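Local coordinates for protein 2-methyl-3-hydroxypyridine-5-carboxylic acid oxygenase (Mesorhizobium loti, PDB 3ALJ) that uses bound FAD to oxygenate 2-methyl-3-hydroxypyridine-5-carboxylic acid, probably opening its pyridine ring, at residues 61-65 / 66-70; 238-242 / 243-247; 39-43 / 44-48; 319-322 / 323-327; 107-110 / 111-115. All blocks are in the same frame, centred on the assembly; numbering follows the deposited sequence. Where two conformers were deposited one is given.

Interaction 1. Residues 61-65 / 66-70; sequences RVLEG and LGALD
Leu66 folds back on Val62 where helix 57-65 ends in a Schellman motif. The chain then turns into helix 69-73, with Ala68 as its N-cap. Leu66 can be followed outward. Its CB sits over the last turn, about equally far from the carbonyl oxygens of Val62 and Leu63. The next atom, CG, is anti to the carbonyl carbon (chi1 -62°). This torsion turns it toward the helix, and CG comes within 3.1 Å of Val62 O and 3.9 Å of Val62 CG1. At the tip, CD1 stays beside the same methyl, 4.0 Å from Val62 CG1. The two side chains lie side by side and point the same way. Beyond them, Leu66 packs on Thr25, Ile28 and Ala29 of helix 21-32.

Two backbone bonds close the helix in the Schellman manner. Ala68 N reaches back to Leu63 O at 2.9 Å, nearly straight at 169°. Gly67 N bonds to Glu64 O at 3.1 Å, but it stands above the carbonyl plane and not on a lone pair. Gly67 has positive phi (70°), which swings the chain away from the helical path. The bonds from Leu66 N to Val62 O and to Leu63 O are both weak.

Leu63 CD2 lies against the Ala68 methyl, and Leu63 CB touches the backbone of Leu69. Arg61 NH1 forms a salt bridge with Glu64 OE2, which lies well out of the guanidinium plane. Arg61 NH2 forms another with Asp369. Glu64 CB touches one leucine methyl, 4.1 Å from Leu69 CD2.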
# COMPACT_ATOMS: atom_id res chain seq x y z
N ARG A 61 -11.68 3.25 6.40
CA ARG A 61 -12.70 4.30 6.25
C ARG A 61 -12.75 4.70 4.78
O ARG A 61 -13.86 4.97 4.29
CB ARG A 61 -12.28 5.48 7.14
CG ARG A 61 -12.54 5.26 8.66
CD ARG A 61 -14.06 5.05 8.97
NE ARG A 61 -14.70 6.37 8.98
CZ ARG A 61 -15.88 6.57 9.51
NH1 ARG A 61 -16.65 5.53 9.76
NH2 ARG A 61 -16.31 7.85 9.64
N VAL A 62 -11.61 4.73 4.06
CA VAL A 62 -11.74 4.94 2.62
C VAL A 62 -12.59 3.85 2.02
O VAL A 62 -13.51 4.14 1.21
CB VAL A 62 -10.36 4.96 1.94
CG1 VAL A 62 -10.53 5.02 0.39
CG2 VAL A 62 -9.53 6.17 2.38
N LEU A 63 -12.33 2.57 2.36
CA LEU A 63 -13.13 1.50 1.76
C LEU A 63 -14.61 1.65 2.05
O LEU A 63 -15.48 1.39 1.21
CB LEU A 63 -12.66 0.09 2.26
CG LEU A 63 -11.28 -0.29 1.68
CD1 LEU A 63 -10.75 -1.45 2.47
CD2 LEU A 63 -11.45 -0.72 0.20
N GLU A 64 -14.93 2.07 3.30
CA GLU A 64 -16.35 2.39 3.61
C GLU A 64 -16.90 3.45 2.71
O GLU A 64 -18.04 3.33 2.23
CB GLU A 64 -16.35 2.83 5.10
CG GLU A 64 -17.78 3.03 5.61
CD GLU A 64 -17.84 3.45 7.15
OE1 GLU A 64 -18.92 4.00 7.46
OE2 GLU A 64 -16.84 3.24 7.87
N GLY A 65 -16.15 4.55 2.55
CA GLY A 65 -16.55 5.67 1.64
C GLY A 65 -16.67 5.18 0.20
O GLY A 65 -17.42 5.81 -0.55
N LEU A 66 -15.99 4.11 -0.19
CA LEU A 66 -16.08 3.62 -1.57
C LEU A 66 -17.13 2.54 -1.68
O LEU A 66 -17.31 2.02 -2.76
CB LEU A 66 -14.73 2.97 -1.93
CG LEU A 66 -13.50 3.85 -1.91
CD1 LEU A 66 -12.37 2.86 -2.42
CD2 LEU A 66 -13.68 5.03 -2.93
N GLY A 67 -17.83 2.11 -0.59
CA GLY A 67 -18.76 0.96 -0.76
C GLY A 67 -18.12 -0.36 -0.98
O GLY A 67 -18.69 -1.29 -1.59
N ALA A 68 -16.89 -0.52 -0.45
CA ALA A 68 -16.11 -1.75 -0.65
C ALA A 68 -15.59 -2.36 0.69
O ALA A 68 -14.85 -3.36 0.66
CB ALA A 68 -15.00 -1.52 -1.56
N LEU A 69 -16.05 -1.87 1.79
CA LEU A 69 -15.53 -2.33 3.08
C LEU A 69 -15.99 -3.78 3.33
O LEU A 69 -15.16 -4.57 3.77
CB LEU A 69 -16.02 -1.42 4.21
CG LEU A 69 -15.59 -1.90 5.62
CD1 LEU A 69 -14.05 -1.82 5.71
CD2 LEU A 69 -16.28 -0.99 6.69
N ASP A 70 -17.30 -4.02 3.15
CA ASP A 70 -17.75 -5.42 3.36
C ASP A 70 -17.02 -6.50 2.65
O ASP A 70 -16.71 -7.53 3.25
CB ASP A 70 -19.19 -5.54 2.72
CG ASP A 70 -20.21 -4.55 3.33
OD1 ASP A 70 -20.03 -4.12 4.51
OD2 ASP A 70 -21.21 -4.23 2.61

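Interaction 2. Residues 238-242 / 243-247; sequences VPIDL and EVWVE
The side chains of Asp241 and Val244 cross at about a right angle at the start of helix 242-248. Asp241 is the N-cap residue. Its CG is anti to the backbone N (chi1 -176°), which carries the carboxylate forward over the first turn. OD1 accepts a bond from Val244 N at 3.3 Å. The amide comes from above the carboxylate plane, 42° out of it. Val244 CG1 passes beside this group, 3.9 Å from Asp241 CB.

Leu242 and Val246 cross obliquely on another side of the helix. Leu242 CD1 meets Val246 CG2 at 3.6 Å. The backbone beneath them is joined by a bond from Val246 N to Leu242 O, 2.8 Å long. Leu242 also packs on Leu256 and Ala260 of helix 253-260.

Trp245 turns its indole back toward the loop before the helix. Its CD1 lies 3.3 Å from Asp241 O and 4.2 Å from Ile240 CB. A water sits in the ring plane at the edge and accepts from Trp245 NE1 at 3.0 Å. The same water accepts from Asp241 N, so it ties the indole to the N-cap backbone. The Trp245 side chain also touches Leu226 and Ala228 of strand 221-228.

A second water accepts from Glu243 N and gives a weak bond to Asp241 OD1. Arg234 forms salt bridges with both Asp241 OD2 and Glu243 OE1. It probably offsets the repulsion between these two acids, while the capping carboxylate probably also gains from the positive end of the helix dipole.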
# COMPACT_ATOMS: atom_id res chain seq x y z
N VAL A 238 16.24 -16.14 -3.87
CA VAL A 238 14.95 -16.66 -4.28
C VAL A 238 15.17 -17.74 -5.36
O VAL A 238 16.06 -17.55 -6.18
CB VAL A 238 13.98 -15.57 -4.87
CG1 VAL A 238 13.48 -14.66 -3.68
CG2 VAL A 238 14.70 -14.76 -6.04
N PRO A 239 14.39 -18.82 -5.34
CA PRO A 239 13.43 -19.25 -4.33
C PRO A 239 14.20 -19.37 -3.00
O PRO A 239 15.41 -19.39 -2.98
CB PRO A 239 12.93 -20.61 -4.85
CG PRO A 239 13.47 -20.76 -6.25
CD PRO A 239 14.63 -19.83 -6.43
N ILE A 240 13.45 -19.37 -1.88
CA ILE A 240 14.14 -19.13 -0.58
C ILE A 240 15.14 -20.26 -0.25
O ILE A 240 14.88 -21.42 -0.62
CB ILE A 240 13.14 -18.90 0.62
CG1 ILE A 240 12.26 -20.12 0.91
CG2 ILE A 240 12.26 -17.67 0.34
CD1 ILE A 240 11.79 -20.20 2.38
N ASP A 241 16.22 -19.92 0.43
CA ASP A 241 17.20 -20.90 0.94
C ASP A 241 16.56 -21.45 2.23
O ASP A 241 16.54 -20.76 3.25
CB ASP A 241 18.47 -20.15 1.20
CG ASP A 241 19.63 -21.03 1.66
OD1 ASP A 241 19.38 -21.83 2.56
OD2 ASP A 241 20.76 -20.79 1.20
N LEU A 242 15.88 -22.58 2.16
CA LEU A 242 15.06 -23.07 3.23
C LEU A 242 15.90 -23.21 4.47
O LEU A 242 15.41 -22.79 5.55
CB LEU A 242 14.54 -24.46 2.84
CG LEU A 242 13.69 -25.09 3.92
CD1 LEU A 242 12.36 -24.25 4.24
CD2 LEU A 242 13.23 -26.46 3.43
N GLU A 243 17.12 -23.76 4.39
CA GLU A 243 17.88 -23.97 5.62
C GLU A 243 18.22 -22.72 6.40
O GLU A 243 18.19 -22.74 7.65
CB GLU A 243 19.16 -24.79 5.32
CG GLU A 243 20.05 -25.12 6.58
CD GLU A 243 21.45 -25.64 6.21
OE1 GLU A 243 22.13 -25.17 5.25
OE2 GLU A 243 21.89 -26.56 6.94
N VAL A 244 18.54 -21.62 5.73
CA VAL A 244 18.97 -20.44 6.46
C VAL A 244 17.77 -19.82 7.18
O VAL A 244 17.96 -19.21 8.23
CB VAL A 244 19.69 -19.41 5.55
CG1 VAL A 244 18.79 -18.48 4.72
CG2 VAL A 244 20.70 -18.65 6.26
N TRP A 245 16.58 -20.03 6.64
CA TRP A 245 15.35 -19.48 7.28
C TRP A 245 14.88 -20.41 8.38
O TRP A 245 14.54 -19.98 9.51
CB TRP A 245 14.23 -19.20 6.26
CG TRP A 245 14.59 -17.95 5.39
CD1 TRP A 245 15.12 -17.92 4.16
CD2 TRP A 245 14.66 -16.61 5.87
NE1 TRP A 245 15.42 -16.64 3.75
CE2 TRP A 245 15.20 -15.81 4.84
CE3 TRP A 245 14.28 -15.97 7.06
CZ2 TRP A 245 15.34 -14.45 4.97
CZ3 TRP A 245 14.41 -14.62 7.17
CH2 TRP A 245 14.95 -13.86 6.18
N VAL A 246 14.89 -21.74 8.13
CA VAL A 246 14.52 -22.66 9.22
C VAL A 246 15.52 -22.58 10.39
O VAL A 246 15.07 -22.66 11.61
CB VAL A 246 14.39 -24.10 8.65
CG1 VAL A 246 14.21 -25.16 9.84
CG2 VAL A 246 13.22 -24.18 7.69
N GLU A 247 16.81 -22.36 10.13
CA GLU A 247 17.78 -22.29 11.25
C GLU A 247 17.38 -21.18 12.24
O GLU A 247 17.51 -21.39 13.46
CB GLU A 247 19.19 -22.05 10.73
CG GLU A 247 20.17 -21.83 11.90
CD GLU A 247 21.62 -21.62 11.46
OE1 GLU A 247 21.88 -20.92 10.41
OE2 GLU A 247 22.50 -22.18 12.18
O HOH W 1 16.51 -17.02 1.01
O HOH W 2 18.40 -24.96 2.00

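Interaction 3. Residues 39-43 / 44-48; sequences LHEKS and SELRA. With FAD (flavin-adenine dinucleotide), chain B.
Glu41 reaches past Leu46 with its CG anti to the backbone N (chi1 167°) and a bend at chi2 (55°). The bend turns the carboxylate away from Leu46 and toward the FAD ribose. Glu41 follows strand 36-40, the second strand of the Rossmann-type dinucleotide-binding fold. An acidic residue at this place is a familiar ribose clamp in such folds.

The clamp has two prongs. FAD O2B donates to Glu41 OE1 at 2.7 Å, and FAD O3B donates to Glu41 OE2, also at 2.7 Å. Each oxygen has a second partner that helps fix the rotation of the carboxylate. Ser43 N bonds to Glu41 OE1 at 2.9 Å, on the anti side and 17° out of the carboxylate plane. Gly19 N, in what is probably the glycine-rich dinucleotide-binding turn, bonds to Glu41 OE2.

The adenine is lined by the neighbouring backbone. Lys42 N lies 3.1 Å from FAD N3A, and His40 O lies 3.3 Å from FAD C2A. The aliphatic part of Lys42 also runs along the adenine.

From residues 44-48, Leu46 gives Glu41 an apolar neighbour. The side chains of Glu41 and Leu46 slide past each other in opposite directions. The touching atom is one leucine methyl, Leu46 CD2, which rests 3.9 Å from Glu41 CB and 4.0 Å from Glu41 CG.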
# COMPACT_ATOMS: atom_id res chain seq x y z
N LEU A 39 -10.53 4.47 -16.73
CA LEU A 39 -9.22 4.08 -16.10
C LEU A 39 -8.43 3.26 -17.04
O LEU A 39 -8.98 2.35 -17.73
CB LEU A 39 -9.55 3.30 -14.79
CG LEU A 39 -8.28 2.82 -14.05
CD1 LEU A 39 -8.52 2.93 -12.50
CD2 LEU A 39 -7.84 1.45 -14.38
N HIS A 40 -7.13 3.54 -17.10
CA HIS A 40 -6.21 2.90 -18.01
C HIS A 40 -5.12 2.14 -17.24
O HIS A 40 -4.29 2.81 -16.55
CB HIS A 40 -5.60 3.95 -18.92
CG HIS A 40 -6.63 4.71 -19.69
ND1 HIS A 40 -7.15 4.26 -20.91
CD2 HIS A 40 -7.38 5.79 -19.32
CE1 HIS A 40 -8.14 5.09 -21.28
NE2 HIS A 40 -8.27 6.05 -20.35
N GLU A 41 -5.11 0.83 -17.35
CA GLU A 41 -4.04 0.02 -16.74
C GLU A 41 -3.07 -0.48 -17.84
O GLU A 41 -3.58 -1.13 -18.79
CB GLU A 41 -4.71 -1.19 -15.98
CG GLU A 41 -3.73 -2.26 -15.57
CD GLU A 41 -2.57 -1.74 -14.75
OE1 GLU A 41 -1.39 -2.05 -15.01
OE2 GLU A 41 -2.85 -1.02 -13.73
N LYS A 42 -1.80 -0.25 -17.64
CA LYS A 42 -0.79 -0.68 -18.63
C LYS A 42 -0.70 -2.16 -18.79
O LYS A 42 -0.52 -2.69 -19.92
CB LYS A 42 0.55 -0.04 -18.23
CG LYS A 42 1.78 -0.66 -18.96
CD LYS A 42 3.10 0.04 -18.42
CE LYS A 42 3.33 -0.22 -16.96
NZ LYS A 42 4.75 0.23 -16.61
N SER A 43 -0.79 -2.91 -17.70
CA SER A 43 -0.61 -4.38 -17.74
C SER A 43 -1.77 -5.03 -18.46
O SER A 43 -2.87 -4.45 -18.69
CB SER A 43 -0.49 -4.91 -16.29
OG SER A 43 0.74 -4.40 -15.84
N SER A 44 -1.46 -6.26 -18.89
CA SER A 44 -2.45 -6.96 -19.70
C SER A 44 -3.58 -7.53 -18.90
O SER A 44 -4.57 -7.92 -19.47
CB SER A 44 -1.82 -8.12 -20.46
OG SER A 44 -1.37 -9.09 -19.53
N GLU A 45 -3.44 -7.54 -17.55
CA GLU A 45 -4.52 -8.04 -16.70
C GLU A 45 -4.56 -7.04 -15.52
O GLU A 45 -3.55 -6.35 -15.27
CB GLU A 45 -4.19 -9.41 -16.05
CG GLU A 45 -4.01 -10.51 -16.98
CD GLU A 45 -3.69 -11.77 -16.22
OE1 GLU A 45 -4.37 -12.78 -16.54
OE2 GLU A 45 -2.80 -11.74 -15.31
N LEU A 46 -5.68 -7.10 -14.82
CA LEU A 46 -5.83 -6.38 -13.53
C LEU A 46 -5.34 -7.26 -12.40
O LEU A 46 -6.00 -8.25 -12.07
CB LEU A 46 -7.25 -5.97 -13.31
CG LEU A 46 -7.86 -5.16 -14.46
CD1 LEU A 46 -9.40 -5.06 -14.23
CD2 LEU A 46 -7.29 -3.76 -14.59
N ARG A 47 -4.18 -6.89 -11.84
CA ARG A 47 -3.50 -7.78 -10.82
C ARG A 47 -2.75 -6.86 -9.86
O ARG A 47 -2.46 -5.67 -10.11
CB ARG A 47 -2.62 -8.85 -11.55
CG ARG A 47 -1.35 -8.28 -12.10
CD ARG A 47 -0.94 -9.13 -13.38
NE ARG A 47 0.07 -10.20 -13.21
CZ ARG A 47 -0.08 -11.54 -13.36
NH1 ARG A 47 -1.25 -12.13 -13.65
NH2 ARG A 47 0.99 -12.32 -13.18
N ALA A 48 -2.46 -7.41 -8.67
CA ALA A 48 -1.65 -6.67 -7.69
C ALA A 48 -0.54 -7.59 -7.21
O ALA A 48 -0.86 -8.63 -6.66
CB ALA A 48 -2.54 -6.26 -6.42
PA FAD B . 0.78 0.76 -7.66
O1A FAD B . 0.15 -0.16 -6.66
O2A FAD B . 2.13 0.58 -8.03
O5B FAD B . -0.15 0.68 -8.95
C5B FAD B . 0.19 1.44 -10.17
C4B FAD B . -0.58 0.67 -11.23
O4B FAD B . -0.31 1.49 -12.42
C3B FAD B . -0.04 -0.67 -11.56
O3B FAD B . -1.10 -1.63 -11.71
C2B FAD B . 0.81 -0.43 -12.85
O2B FAD B . 0.89 -1.58 -13.72
C1B FAD B . 0.03 0.62 -13.58
N9A FAD B . 0.83 1.51 -14.36
C8A FAD B . 2.14 1.91 -14.20
N7A FAD B . 2.49 2.82 -15.11
C5A FAD B . 1.37 3.03 -15.90
C6A FAD B . 1.10 3.92 -16.94
N6A FAD B . 2.08 4.75 -17.41
N1A FAD B . -0.13 3.87 -17.46
C2A FAD B . -1.07 3.03 -17.03
N3A FAD B . -0.89 2.16 -16.00
C4A FAD B . 0.34 2.21 -15.43
N1 FAD B . 1.16 -0.13 1.97
C2 FAD B . 0.23 -0.31 2.89
O2 FAD B . -0.74 0.44 3.02
N3 FAD B . 0.33 -1.38 3.77
C4 FAD B . 1.37 -2.31 3.69
O4 FAD B . 1.33 -3.36 4.43
C4X FAD B . 2.34 -2.08 2.73
N5 FAD B . 3.49 -2.94 2.68
C5X FAD B . 4.49 -2.66 1.76
C6 FAD B . 5.68 -3.41 1.75
C7 FAD B . 6.64 -3.18 0.79
C7M FAD B . 7.94 -4.04 0.80
C8 FAD B . 6.49 -2.16 -0.13
C8M FAD B . 7.56 -1.85 -1.19
C9 FAD B . 5.31 -1.40 -0.12
C9A FAD B . 4.31 -1.62 0.86
N10 FAD B . 3.09 -0.81 0.91
C10 FAD B . 2.17 -1.03 1.86
C1' FAD B . 2.93 0.35 -0.09
C2' FAD B . 2.01 -0.09 -1.22
O2' FAD B . 2.55 -1.27 -1.84
C3' FAD B . 2.00 1.00 -2.31
O3' FAD B . 2.11 2.30 -1.63
C4' FAD B . 0.75 1.06 -3.09
O4' FAD B . 0.64 -0.20 -3.81
C5' FAD B . 0.79 2.14 -4.13
O5' FAD B . -0.43 2.12 -4.86
P FAD B . -0.47 2.95 -6.20
O1P FAD B . -1.81 2.69 -6.76
O2P FAD B . -0.02 4.36 -6.01
O3P FAD B . 0.67 2.28 -7.13

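Interaction 4. Residues 319-322 / 323-327; sequences SSVE and DALVA
Ser320 and Asp323 make the polar contact that starts helix 321-349. Ser320 OG accepts from Asp323 N at 3.0 Å, with a fairly straight angle of 160°. The hydroxyl can do this because OG sits between the backbone N and the carbonyl carbon (chi1 63°), turned toward the first turn. It also lies close to the Asp323 carboxylate, but the angle there does not suit a direct bond. A water links the two residues instead. It accepts from Ser320 N at 2.9 Å and donates to Asp323 OD2 at 2.6 Å.

This is an N-cap. In a full capping box the acid would take the Ser320 amide directly. Here the water carries that second half of the exchange.

Backbone bonds continue the helix from the cap. Ala324 N bonds to Ser320 O at 2.8 Å and Leu325 N to Val321 O at 2.9 Å. The bond from Val326 N to Glu322 O is longer, 3.3 Å.

The apolar contacts lie on another side of the helix. Val321 and Leu325 stand side by side and point the same way, with Val321 CG1 3.9 Å from Leu325 CD1. Both also pack on Leu315 and on Leu151 of strand 151-154, an inner strand of the nucleotide-binding sheet. Ser319 adds a looser contact, its CB lying 4.1 Å from Asp323 CB.

The Glu322 side chain bends at chi2, and its OE2 forms a salt bridge with Lys282 NZ.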
# COMPACT_ATOMS: atom_id res chain seq x y z
N SER A 319 -15.35 24.73 -7.16
CA SER A 319 -14.20 25.51 -7.67
C SER A 319 -13.83 24.95 -9.05
O SER A 319 -14.30 23.87 -9.43
CB SER A 319 -12.98 25.26 -6.76
OG SER A 319 -13.31 25.50 -5.36
N SER A 320 -12.94 25.65 -9.75
CA SER A 320 -12.34 25.07 -10.95
C SER A 320 -11.56 23.84 -10.48
O SER A 320 -11.13 23.72 -9.30
CB SER A 320 -11.34 26.02 -11.59
OG SER A 320 -10.27 26.30 -10.78
N VAL A 321 -11.43 22.89 -11.43
CA VAL A 321 -10.55 21.74 -11.13
C VAL A 321 -9.16 22.17 -10.73
O VAL A 321 -8.57 21.66 -9.78
CB VAL A 321 -10.47 20.78 -12.35
CG1 VAL A 321 -9.35 19.74 -12.22
CG2 VAL A 321 -11.78 20.10 -12.63
N GLU A 322 -8.62 23.16 -11.40
CA GLU A 322 -7.24 23.61 -11.01
C GLU A 322 -7.14 24.08 -9.59
O GLU A 322 -6.21 23.75 -8.86
CB GLU A 322 -6.75 24.69 -12.04
CG GLU A 322 -6.58 24.19 -13.44
CD GLU A 322 -7.81 24.34 -14.34
OE1 GLU A 322 -9.02 24.35 -13.96
OE2 GLU A 322 -7.53 24.36 -15.60
N ASP A 323 -8.14 24.87 -9.17
CA ASP A 323 -8.13 25.33 -7.84
C ASP A 323 -8.42 24.21 -6.82
O ASP A 323 -7.86 24.24 -5.72
CB ASP A 323 -9.19 26.45 -7.64
CG ASP A 323 -8.81 27.75 -8.30
OD1 ASP A 323 -7.65 27.94 -8.70
OD2 ASP A 323 -9.74 28.59 -8.32
N ALA A 324 -9.33 23.31 -7.16
CA ALA A 324 -9.58 22.14 -6.26
C ALA A 324 -8.35 21.32 -6.03
O ALA A 324 -8.13 20.87 -4.88
CB ALA A 324 -10.68 21.28 -6.75
N LEU A 325 -7.56 21.17 -7.07
CA LEU A 325 -6.30 20.41 -6.89
C LEU A 325 -5.29 21.04 -5.98
O LEU A 325 -4.63 20.37 -5.16
CB LEU A 325 -5.61 20.11 -8.26
CG LEU A 325 -6.20 18.84 -8.95
CD1 LEU A 325 -7.65 18.51 -8.90
CD2 LEU A 325 -5.65 18.69 -10.44
N VAL A 326 -5.12 22.39 -6.08
CA VAL A 326 -4.26 23.08 -5.20
C VAL A 326 -4.84 22.98 -3.75
O VAL A 326 -4.06 22.75 -2.79
CB VAL A 326 -4.15 24.54 -5.72
CG1 VAL A 326 -3.46 25.49 -4.64
CG2 VAL A 326 -3.25 24.57 -6.94
N ALA A 327 -6.16 23.13 -3.59
CA ALA A 327 -6.67 23.09 -2.20
C ALA A 327 -6.42 21.67 -1.63
O ALA A 327 -6.17 21.54 -0.44
CB ALA A 327 -8.14 23.40 -2.21
O HOH W 3 -12.27 28.25 -8.59

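Interaction 5. Residues 107-110 / 111-115; sequences SHLH and DALVN
Asp111 N bonds to Ser107 O at 2.7 Å, and Val114 N bonds to His110 O at 2.9 Å. Between them, Ala112 N to His108 O and Leu113 N to Leu109 O, both 3.1 Å, complete an unbroken run of helical bonds along helix 106-119. The Asp111 side chain folds back beside the Ser107 carbonyl, with Asp111 CG 3.1 Å from Ser107 O. The carboxylate oxygens and Ser107 O are all acceptors and do not bond.

His110 carries the main side-chain contact. Its CG is anti to the backbone N (chi1 -165°), and in the conformer described the ring leans toward the next turn. Val114 CG2 approaches the ring at 3.9 Å from His110 CE1. His110 NE2 bonds to Gly19 O. His110 ND1 is buried and has no partner in the model. His108 faces another way, and its NE2 bonds to Val72 O.

Leu109 and Leu113 pair more loosely, CD1 to CD1 at 4.2 Å. They pack on Phe21 of helix 21-32 and on Leu63 of helix 57-65. Ala112 meets Val72 of helix 69-73. Val114 turns to Leu46 in the loop between strands 36-40 and 52-56.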
# COMPACT_ATOMS: atom_id res chain seq x y z
N SER A 107 -4.28 -9.50 -3.56
CA SER A 107 -5.35 -9.84 -4.49
C SER A 107 -6.71 -9.63 -3.89
O SER A 107 -7.63 -9.13 -4.56
CB SER A 107 -5.14 -11.28 -4.90
OG SER A 107 -4.03 -11.32 -5.78
N HIS A 108 -6.84 -9.90 -2.58
CA HIS A 108 -8.17 -9.68 -1.96
C HIS A 108 -8.58 -8.24 -1.99
O HIS A 108 -9.71 -7.92 -2.34
CB HIS A 108 -8.09 -10.25 -0.52
CG HIS A 108 -9.39 -10.18 0.21
ND1 HIS A 108 -10.39 -11.10 -0.03
CD2 HIS A 108 -9.82 -9.35 1.17
CE1 HIS A 108 -11.40 -10.82 0.80
NE2 HIS A 108 -11.06 -9.79 1.56
N LEU A 109 -7.64 -7.35 -1.66
CA LEU A 109 -7.97 -5.96 -1.65
C LEU A 109 -8.24 -5.44 -3.09
O LEU A 109 -9.20 -4.75 -3.37
CB LEU A 109 -6.85 -5.16 -0.98
CG LEU A 109 -6.95 -3.64 -1.03
CD1 LEU A 109 -8.29 -3.21 -0.41
CD2 LEU A 109 -5.78 -3.05 -0.36
N HIS A 110 -7.29 -5.83 -3.98
CA HIS A 110 -7.36 -5.32 -5.33
C HIS A 110 -8.66 -5.87 -6.01
O HIS A 110 -9.36 -5.05 -6.65
CB HIS A 110 -6.04 -5.71 -6.05
CG HIS A 110 -5.84 -4.96 -7.29
ND1 HIS A 110 -6.19 -5.45 -8.51
CD2 HIS A 110 -5.32 -3.72 -7.49
CE1 HIS A 110 -5.87 -4.56 -9.43
NE2 HIS A 110 -5.38 -3.48 -8.83
N ASP A 111 -9.05 -7.12 -5.77
CA ASP A 111 -10.24 -7.66 -6.43
C ASP A 111 -11.48 -6.99 -5.87
O ASP A 111 -12.38 -6.59 -6.65
CB ASP A 111 -10.30 -9.20 -6.27
CG ASP A 111 -9.26 -9.93 -7.13
OD1 ASP A 111 -8.40 -9.34 -7.86
OD2 ASP A 111 -9.30 -11.18 -6.79
N ALA A 112 -11.51 -6.61 -4.56
CA ALA A 112 -12.65 -5.89 -4.06
C ALA A 112 -12.82 -4.54 -4.68
O ALA A 112 -13.95 -4.16 -5.02
CB ALA A 112 -12.52 -5.76 -2.51
N LEU A 113 -11.72 -3.83 -4.92
CA LEU A 113 -11.80 -2.59 -5.62
C LEU A 113 -12.20 -2.71 -7.09
O LEU A 113 -13.01 -1.87 -7.53
CB LEU A 113 -10.45 -1.83 -5.46
CG LEU A 113 -10.13 -1.41 -3.99
CD1 LEU A 113 -8.63 -0.97 -3.98
CD2 LEU A 113 -10.98 -0.26 -3.57
N VAL A 114 -11.59 -3.69 -7.80
CA VAL A 114 -12.04 -3.85 -9.22
C VAL A 114 -13.48 -4.17 -9.23
O VAL A 114 -14.21 -3.56 -10.10
CB VAL A 114 -11.18 -4.94 -9.80
CG1 VAL A 114 -11.76 -5.35 -11.18
CG2 VAL A 114 -9.73 -4.50 -9.99
N ASN A 115 -13.98 -5.02 -8.32
CA ASN A 115 -15.43 -5.48 -8.39
C ASN A 115 -16.29 -4.26 -8.16
O ASN A 115 -17.34 -4.15 -8.87
CB ASN A 115 -15.68 -6.57 -7.37
CG ASN A 115 -15.02 -7.95 -7.76
OD1 ASN A 115 -14.90 -8.82 -6.91
ND2 ASN A 115 -14.60 -8.10 -8.99

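In the fold
Interaction 5 is the buried one and touches two others. Its leucines meet Leu63 and Leu66 of interaction 1, so the helix end at 61-70 packs on helix 106-119. Its other side meets Ala48 and Leu46 of interaction 3, a surface contact in which Glu41 binds the FAD ribose. Interactions 1, 2 and 4 are partly buried. The centres of 2 and 4 are about 52 Å apart. Both begin helices with a side-chain cap, an aspartate in interaction 2 and a serine in interaction 4. Interaction 1 ends one helix with backbone bonds and leads into the next. Interaction 3 has strand and loop in place of helix, and its main polar bonds go to the cofactor.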